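Local coordinates for intracellular serine protease (Bacillus licheniformis, PDB 4ZOQ), which is a lanthipeptide protease of the subtilisin-like S8 family, which probably cleaves peptide bonds as a serine-type endopeptidase, at residues B[71-76]-B[123-128]; B[258-263]-B[268-273]. All coordinates share one frame; numbering follows the deposited sequence.

Contact 1 of 2, residues B[71-76]-B[123-128]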
ATOM      1  N   TRP B  71      -0.692 -13.071  -7.980  1.00 46.82           N
ATOM      2  CA  TRP B  71      -1.178 -12.829  -9.319  1.00 43.28           C
ATOM      3  C   TRP B  71      -0.660 -11.527  -9.940  1.00 47.80           C
ATOM      4  O   TRP B  71      -0.592 -10.487  -9.287  1.00 46.84           O
ATOM      5  CB  TRP B  71      -2.699 -12.834  -9.298  1.00 43.96           C
ATOM      6  CG  TRP B  71      -3.302 -12.964 -10.645  1.00 49.27           C
ATOM      7  CD1 TRP B  71      -4.045 -12.041 -11.311  1.00 46.86           C
ATOM      8  CD2 TRP B  71      -3.163 -14.088 -11.527  1.00 51.89           C
ATOM      9  NE1 TRP B  71      -4.418 -12.537 -12.543  1.00 51.46           N
ATOM     10  CE2 TRP B  71      -3.875 -13.787 -12.703  1.00 49.02           C
ATOM     11  CE3 TRP B  71      -2.511 -15.324 -11.429  1.00 48.94           C
ATOM     12  CZ2 TRP B  71      -3.963 -14.677 -13.772  1.00 52.07           C
ATOM     13  CZ3 TRP B  71      -2.596 -16.208 -12.497  1.00 56.15           C
ATOM     14  CH2 TRP B  71      -3.323 -15.883 -13.648  1.00 52.14           C
ATOM     15  N   ASN B  72      -0.223 -11.625 -11.189  1.00 45.03           N
ATOM     16  CA  ASN B  72       0.095 -10.470 -12.013  1.00 44.97           C
ATOM     17  C   ASN B  72      -1.125 -10.105 -12.881  1.00 50.30           C
ATOM     18  O   ASN B  72      -1.482 -10.841 -13.807  1.00 49.48           O
ATOM     19  CB  ASN B  72       1.326 -10.774 -12.867  1.00 43.17           C
ATOM     20  CG  ASN B  72       1.711  -9.646 -13.795  1.00 44.95           C
ATOM     21  OD1 ASN B  72       0.934  -8.725 -14.067  1.00 44.37           O
ATOM     22  ND2 ASN B  72       2.941  -9.721 -14.306  1.00 49.62           N
ATOM     23  N   TYR B  73      -1.775  -8.983 -12.581  1.00 47.08           N
ATOM     24  CA  TYR B  73      -2.991  -8.612 -13.306  1.00 46.39           C
ATOM     25  C   TYR B  73      -2.687  -7.957 -14.643  1.00 49.24           C
ATOM     26  O   TYR B  73      -3.580  -7.775 -15.469  1.00 50.69           O
ATOM     27  CB  TYR B  73      -3.873  -7.694 -12.455  1.00 39.21           C
ATOM     28  CG  TYR B  73      -4.427  -8.402 -11.245  1.00 42.28           C
ATOM     29  CD1 TYR B  73      -5.693  -8.985 -11.271  1.00 43.63           C
ATOM     30  CD2 TYR B  73      -3.670  -8.535 -10.091  1.00 40.16           C
ATOM     31  CE1 TYR B  73      -6.195  -9.650 -10.174  1.00 40.49           C
ATOM     32  CE2 TYR B  73      -4.162  -9.205  -8.988  1.00 41.99           C
ATOM     33  CZ  TYR B  73      -5.424  -9.756  -9.029  1.00 42.13           C
ATOM     34  OH  TYR B  73      -5.906 -10.417  -7.917  1.00 39.98           O
ATOM     35  N   ILE B  74      -1.433  -7.588 -14.851  1.00 47.98           N
ATOM     36  CA  ILE B  74      -1.044  -6.922 -16.084  1.00 52.80           C
ATOM     37  C   ILE B  74      -0.879  -7.955 -17.199  1.00 55.66           C
ATOM     38  O   ILE B  74      -1.263  -7.712 -18.340  1.00 53.47           O
ATOM     39  CB  ILE B  74       0.240  -6.064 -15.886  1.00 51.82           C
ATOM     40  CG1 ILE B  74      -0.120  -4.810 -15.094  1.00 49.98           C
ATOM     41  CG2 ILE B  74       0.825  -5.615 -17.215  1.00 48.29           C
ATOM     42  CD1 ILE B  74       1.065  -4.004 -14.634  1.00 47.35           C
ATOM     43  N   ASP B  75      -0.275  -9.093 -16.869  1.00 55.05           N
ATOM     44  CA  ASP B  75      -0.038 -10.132 -17.857  1.00 51.43           C
ATOM     45  C   ASP B  75      -0.924 -11.362 -17.682  1.00 55.22           C
ATOM     46  O   ASP B  75      -0.807 -12.317 -18.443  1.00 60.37           O
ATOM     47  CB  ASP B  75       1.424 -10.554 -17.802  1.00 50.42           C
ATOM     48  CG  ASP B  75       2.360  -9.436 -18.195  1.00 59.41           C
ATOM     49  OD1 ASP B  75       1.885  -8.431 -18.777  1.00 56.21           O
ATOM     50  OD2 ASP B  75       3.569  -9.555 -17.895  1.00 68.50           O
ATOM     51  N   GLY B  76      -1.790 -11.354 -16.675  1.00 58.42           N
ATOM     52  CA  GLY B  76      -2.635 -12.507 -16.402  1.00 52.69           C
ATOM     53  C   GLY B  76      -1.885 -13.782 -16.085  1.00 55.04           C
ATOM     54  O   GLY B  76      -2.378 -14.884 -16.358  1.00 64.60           O
ATOM     55  N   MET B 123      -7.794  -5.553  -4.733  1.00 34.62           N
ATOM     56  CA  MET B 123      -8.328  -5.343  -3.399  1.00 35.51           C
ATOM     57  C   MET B 123      -9.359  -6.412  -3.104  1.00 37.50           C
ATOM     58  O   MET B 123      -9.313  -7.079  -2.062  1.00 39.79           O
ATOM     59  CB  MET B 123      -8.964  -3.951  -3.259  1.00 34.82           C
ATOM     60  CG  MET B 123      -7.952  -2.801  -3.207  1.00 35.64           C
ATOM     61  SD  MET B 123      -8.731  -1.159  -3.215  1.00 38.81           S
ATOM     62  CE  MET B 123      -9.534  -1.086  -1.601  1.00 30.98           C
ATOM     63  N   VAL B 124     -10.270  -6.602  -4.046  1.00 36.81           N
ATOM     64  CA  VAL B 124     -11.363  -7.514  -3.824  1.00 37.30           C
ATOM     65  C   VAL B 124     -10.855  -8.940  -3.709  1.00 37.18           C
ATOM     66  O   VAL B 124     -11.238  -9.681  -2.796  1.00 39.53           O
ATOM     67  CB  VAL B 124     -12.398  -7.392  -4.938  1.00 38.99           C
ATOM     68  CG1 VAL B 124     -13.447  -8.476  -4.777  1.00 37.80           C
ATOM     69  CG2 VAL B 124     -13.037  -6.028  -4.856  1.00 32.37           C
ATOM     70  N   ASP B 125      -9.959  -9.318  -4.606  1.00 38.14           N
ATOM     71  CA  ASP B 125      -9.383 -10.656  -4.547  1.00 37.11           C
ATOM     72  C   ASP B 125      -8.685 -10.877  -3.223  1.00 37.34           C
ATOM     73  O   ASP B 125      -8.883 -11.911  -2.584  1.00 40.25           O
ATOM     74  CB  ASP B 125      -8.407 -10.892  -5.706  1.00 38.84           C
ATOM     75  CG  ASP B 125      -9.117 -11.067  -7.048  1.00 37.91           C
ATOM     76  OD1 ASP B 125     -10.342 -11.316  -7.051  1.00 39.89           O
ATOM     77  OD2 ASP B 125      -8.454 -10.953  -8.097  1.00 38.28           O
ATOM     78  N   ALA B 126      -7.893  -9.893  -2.802  1.00 36.46           N
ATOM     79  CA  ALA B 126      -7.110 -10.008  -1.576  1.00 36.42           C
ATOM     80  C   ALA B 126      -8.017 -10.260  -0.366  1.00 34.82           C
ATOM     81  O   ALA B 126      -7.685 -11.070   0.518  1.00 30.79           O
ATOM     82  CB  ALA B 126      -6.252  -8.737  -1.368  1.00 35.28           C
ATOM     83  N   VAL B 127      -9.166  -9.578  -0.352  1.00 33.34           N
ATOM     84  CA  VAL B 127     -10.187  -9.786   0.674  1.00 33.04           C
ATOM     85  C   VAL B 127     -10.709 -11.226   0.643  1.00 37.73           C
ATOM     86  O   VAL B 127     -10.748 -11.922   1.670  1.00 35.12           O
ATOM     87  CB  VAL B 127     -11.380  -8.825   0.480  1.00 34.93           C
ATOM     88  CG1 VAL B 127     -12.483  -9.152   1.446  1.00 34.57           C
ATOM     89  CG2 VAL B 127     -10.947  -7.380   0.674  1.00 35.43           C
ATOM     90  N   ASN B 128     -11.119 -11.667  -0.546  1.00 38.79           N
ATOM     91  CA  ASN B 128     -11.685 -13.011  -0.724  1.00 38.31           C
ATOM     92  C   ASN B 128     -10.661 -14.131  -0.429  1.00 40.15           C
ATOM     93  O   ASN B 128     -11.051 -15.255  -0.106  1.00 38.85           O
ATOM     94  CB  ASN B 128     -12.242 -13.171  -2.145  1.00 37.52           C
ATOM     95  CG  ASN B 128     -13.481 -12.297  -2.408  1.00 38.84           C
ATOM     96  OD1 ASN B 128     -14.140 -11.800  -1.486  1.00 35.36           O
ATOM     97  ND2 ASN B 128     -13.783 -12.100  -3.682  1.00 35.18           N
TER
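In the subtilisin-like fold, Tyr73 in the loop after strand 71-72 joins Asp125 on helix 116-128. One hydrogen bond makes the link. Tyr73 OH donates to Asp125 OD2 over 2.6 Å. OD2 receives it on its anti lone pair, on the side away from OD1. OD2 lies at the edge of the tyrosine ring, in its plane, and is also 3.3 Å from Tyr73 CE1. The ring and the carboxylate are nearly coplanar, 25° apart. Asp125 CG is anti to its own carbonyl carbon (chi1 -73°), which carries the carboxylate out from the helix toward the phenol. Helix 116-128 packs against strands 46-51 and 102-110 of the central, mostly parallel sheet, and the Tyr73 side chain also touches Lys121 and Ala122 of that helix. Trp71 CD1 sits over the centre of one face of the Tyr73 ring, 3.3 Å above its plane. The loop is shaped by an Asx turn. Asn72 OD1 accepts from Ile74 N at 2.7 Å and from Asp75 N at 3.1 Å. The second donor stands above the carbonyl plane, 65° out of it.

Contact 2 of 2, residues B[258-263]-B[268-273]; sequences ALDQML and GYSLSY
Asp260 reaches from helix 258-262 to Ser270 and Leu271 on strand 269-272, which pairs with strand 246-249 in a two-stranded antiparallel sheet. Helix and strand follow each other closely in sequence. The axes of the short helix and strand come within 7.8 Å. From CB, the Asp260 side chain points at the strand, with CG anti to the carbonyl carbon (chi1 -64°). CG lies 3.5 Å from Ser270 OG, and beyond it the two oxygens part to neighbouring residues. OD1 accepts from Leu271 N at 2.8 Å, with a fairly straight N-H...OD1 angle of 160°. The amide comes in on the syn side, 24° out of the carboxylate plane. OD2 takes the Ser270 hydroxyl at 2.6 Å on its syn lone pair. OD2 is also hydrogen-bonded to a residue just outside the two segments. With bonds on both oxygens, the carboxylate can hardly turn. Ser270 O bonds to Thr248 OG1, tying the same residue to the partner strand. Beside this polar bridge lies a small leucine cluster. Leu271 CD2 meets Leu263 CD1 at 3.6 Å and Leu259 CD2 at 4.2 Å. Both leucines cross Leu271 at about a right angle, and Leu245 adds to the apolar patch. A water donates to Asp260 OD1 at 2.6 Å and to Leu271 O at 3.0 Å.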
ATOM      1  N   ALA B 258      24.262   4.375  -7.698  1.00 39.49           N
ATOM      2  CA  ALA B 258      25.628   4.868  -7.459  1.00 42.10           C
ATOM      3  C   ALA B 258      25.869   5.289  -5.994  1.00 38.43           C
ATOM      4  O   ALA B 258      26.944   5.097  -5.455  1.00 40.44           O
ATOM      5  CB  ALA B 258      25.940   6.019  -8.400  1.00 40.90           C
ATOM      6  N   LEU B 259      24.861   5.873  -5.360  1.00 41.86           N
ATOM      7  CA  LEU B 259      24.945   6.246  -3.950  1.00 36.13           C
ATOM      8  C   LEU B 259      25.117   5.008  -3.093  1.00 40.94           C
ATOM      9  O   LEU B 259      25.933   4.995  -2.153  1.00 42.24           O
ATOM     10  CB  LEU B 259      23.683   6.981  -3.527  1.00 38.13           C
ATOM     11  CG  LEU B 259      23.547   7.362  -2.057  1.00 40.20           C
ATOM     12  CD1 LEU B 259      24.614   8.384  -1.688  1.00 33.24           C
ATOM     13  CD2 LEU B 259      22.138   7.886  -1.785  1.00 34.61           C
ATOM     14  N   ASP B 260      24.363   3.956  -3.420  1.00 37.84           N
ATOM     15  CA  ASP B 260      24.488   2.717  -2.681  1.00 38.42           C
ATOM     16  C   ASP B 260      25.914   2.156  -2.828  1.00 39.56           C
ATOM     17  O   ASP B 260      26.549   1.790  -1.836  1.00 38.22           O
ATOM     18  CB  ASP B 260      23.467   1.663  -3.161  1.00 38.38           C
ATOM     19  CG  ASP B 260      22.015   2.070  -2.910  1.00 39.40           C
ATOM     20  OD1 ASP B 260      21.741   2.746  -1.901  1.00 40.53           O
ATOM     21  OD2 ASP B 260      21.133   1.699  -3.711  1.00 39.51           O
ATOM     22  N   GLN B 261      26.415   2.127  -4.065  1.00 41.61           N
ATOM     23  CA  GLN B 261      27.727   1.545  -4.355  1.00 44.18           C
ATOM     24  C   GLN B 261      28.790   2.319  -3.619  1.00 42.32           C
ATOM     25  O   GLN B 261      29.670   1.724  -2.983  1.00 40.68           O
ATOM     26  CB  GLN B 261      28.036   1.541  -5.849  1.00 41.30           C
ATOM     27  CG  GLN B 261      26.840   1.274  -6.705  1.00 48.59           C
ATOM     28  CD  GLN B 261      27.169   1.196  -8.185  1.00 63.53           C
ATOM     29  OE1 GLN B 261      27.508   2.207  -8.836  1.00 68.38           O
ATOM     30  NE2 GLN B 261      27.010   0.001  -8.746  1.00 64.22           N
ATOM     31  N   MET B 262      28.692   3.643  -3.683  1.00 33.45           N
ATOM     32  CA  MET B 262      29.634   4.484  -2.964  1.00 40.28           C
ATOM     33  C   MET B 262      29.634   4.217  -1.459  1.00 41.76           C
ATOM     34  O   MET B 262      30.669   4.341  -0.813  1.00 45.46           O
ATOM     35  CB  MET B 262      29.307   5.958  -3.201  1.00 37.41           C
ATOM     36  CG  MET B 262      30.262   6.887  -2.492  1.00 39.47           C
ATOM     37  SD  MET B 262      29.659   8.582  -2.411  1.00 42.78           S
ATOM     38  CE  MET B 262      28.847   8.600  -0.823  1.00 41.39           C
ATOM     39  N   LEU B 263      28.494   3.799  -0.910  1.00 43.65           N
ATOM     40  CA  LEU B 263      28.396   3.526   0.529  1.00 42.74           C
ATOM     41  C   LEU B 263      28.588   2.036   0.830  1.00 40.47           C
ATOM     42  O   LEU B 263      28.365   1.580   1.956  1.00 38.29           O
ATOM     43  CB  LEU B 263      27.057   4.036   1.091  1.00 42.75           C
ATOM     44  CG  LEU B 263      26.851   5.561   1.086  1.00 44.11           C
ATOM     45  CD1 LEU B 263      25.425   5.959   1.506  1.00 38.51           C
ATOM     46  CD2 LEU B 263      27.895   6.260   1.972  1.00 40.70           C
ATOM     47  N   GLY B 268      20.654  -6.134  -3.336  1.00 43.35           N
ATOM     48  CA  GLY B 268      19.645  -6.678  -2.450  1.00 38.16           C
ATOM     49  C   GLY B 268      19.145  -5.612  -1.495  1.00 37.97           C
ATOM     50  O   GLY B 268      18.185  -5.850  -0.759  1.00 37.05           O
ATOM     51  N   TYR B 269      19.854  -4.479  -1.441  1.00 35.69           N
ATOM     52  CA  TYR B 269      19.457  -3.343  -0.614  1.00 32.06           C
ATOM     53  C   TYR B 269      19.674  -2.049  -1.362  1.00 36.66           C
ATOM     54  O   TYR B 269      20.532  -1.977  -2.250  1.00 33.67           O
ATOM     55  CB  TYR B 269      20.217  -3.314   0.722  1.00 29.62           C
ATOM     56  CG  TYR B 269      20.118  -4.622   1.464  1.00 33.57           C
ATOM     57  CD1 TYR B 269      18.959  -4.965   2.164  1.00 31.44           C
ATOM     58  CD2 TYR B 269      21.175  -5.527   1.456  1.00 34.61           C
ATOM     59  CE1 TYR B 269      18.850  -6.181   2.824  1.00 31.91           C
ATOM     60  CE2 TYR B 269      21.081  -6.740   2.130  1.00 34.82           C
ATOM     61  CZ  TYR B 269      19.914  -7.061   2.810  1.00 34.09           C
ATOM     62  OH  TYR B 269      19.822  -8.260   3.484  1.00 39.81           O
ATOM     63  N   SER B 270      18.880  -1.031  -1.013  1.00 34.02           N
ATOM     64  CA  SER B 270      19.030   0.305  -1.594  1.00 32.64           C
ATOM     65  C   SER B 270      18.532   1.391  -0.634  1.00 33.24           C
ATOM     66  O   SER B 270      17.557   1.218   0.115  1.00 35.77           O
ATOM     67  CB  SER B 270      18.309   0.423  -2.940  1.00 35.20           C
ATOM     68  OG  SER B 270      18.554   1.688  -3.561  1.00 35.06           O
ATOM     69  N   LEU B 271      19.199   2.526  -0.692  1.00 30.58           N
ATOM     70  CA  LEU B 271      18.845   3.667   0.102  1.00 32.87           C
ATOM     71  C   LEU B 271      17.756   4.427  -0.640  1.00 33.96           C
ATOM     72  O   LEU B 271      17.878   4.718  -1.834  1.00 36.23           O
ATOM     73  CB  LEU B 271      20.087   4.518   0.316  1.00 33.34           C
ATOM     74  CG  LEU B 271      20.415   4.978   1.722  1.00 39.40           C
ATOM     75  CD1 LEU B 271      20.323   3.814   2.714  1.00 31.18           C
ATOM     76  CD2 LEU B 271      21.824   5.512   1.663  1.00 35.24           C
ATOM     77  N   SER B 272      16.691   4.766   0.062  1.00 32.64           N
ATOM     78  CA  SER B 272      15.544   5.380  -0.584  1.00 31.23           C
ATOM     79  C   SER B 272      14.722   6.202   0.409  1.00 32.53           C
ATOM     80  O   SER B 272      15.150   6.423   1.549  1.00 29.91           O
ATOM     81  CB  SER B 272      14.686   4.267  -1.219  1.00 34.06           C
ATOM     82  OG  SER B 272      13.683   4.775  -2.086  1.00 37.36           O
ATOM     83  N   TYR B 273      13.537   6.628  -0.022  1.00 32.83           N
ATOM     84  CA  TYR B 273      12.619   7.413   0.804  1.00 31.60           C
ATOM     85  C   TYR B 273      11.212   7.399   0.189  1.00 31.21           C
ATOM     86  O   TYR B 273      11.061   7.099  -0.985  1.00 31.78           O
ATOM     87  CB  TYR B 273      13.151   8.848   0.973  1.00 29.95           C
ATOM     88  CG  TYR B 273      13.007   9.723  -0.262  1.00 30.34           C
ATOM     89  CD1 TYR B 273      11.795  10.314  -0.599  1.00 28.62           C
ATOM     90  CD2 TYR B 273      14.102   9.942  -1.108  1.00 34.66           C
ATOM     91  CE1 TYR B 273      11.662  11.111  -1.744  1.00 29.50           C
ATOM     92  CE2 TYR B 273      13.988  10.744  -2.255  1.00 34.20           C
ATOM     93  CZ  TYR B 273      12.761  11.325  -2.566  1.00 34.07           C
ATOM     94  OH  TYR B 273      12.644  12.126  -3.686  1.00 31.87           O
TER
HETATM   95  O   HOH W   1      20.589   4.832  -3.029  1.00 36.60           O

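Contact 1 is a surface contact and contact 2 a buried one. Their centres are 31 Å apart, and their nearest atoms about 20 Å, so they do not touch. They share no element. Contact 1 joins a loop to a helix that packs on the central sheet. Contact 2 joins a short helix to a strand of a separate two-stranded sheet. Each uses an aspartate on a helix as acceptor, but in different ways. In 71-76/123-128 a single phenol meets one oxygen on its anti side. In 258-263/268-273 both oxygens are used on their syn sides, with water and leucine packing alongside. Contact 2 also buries more surface, 208 against 78 Å².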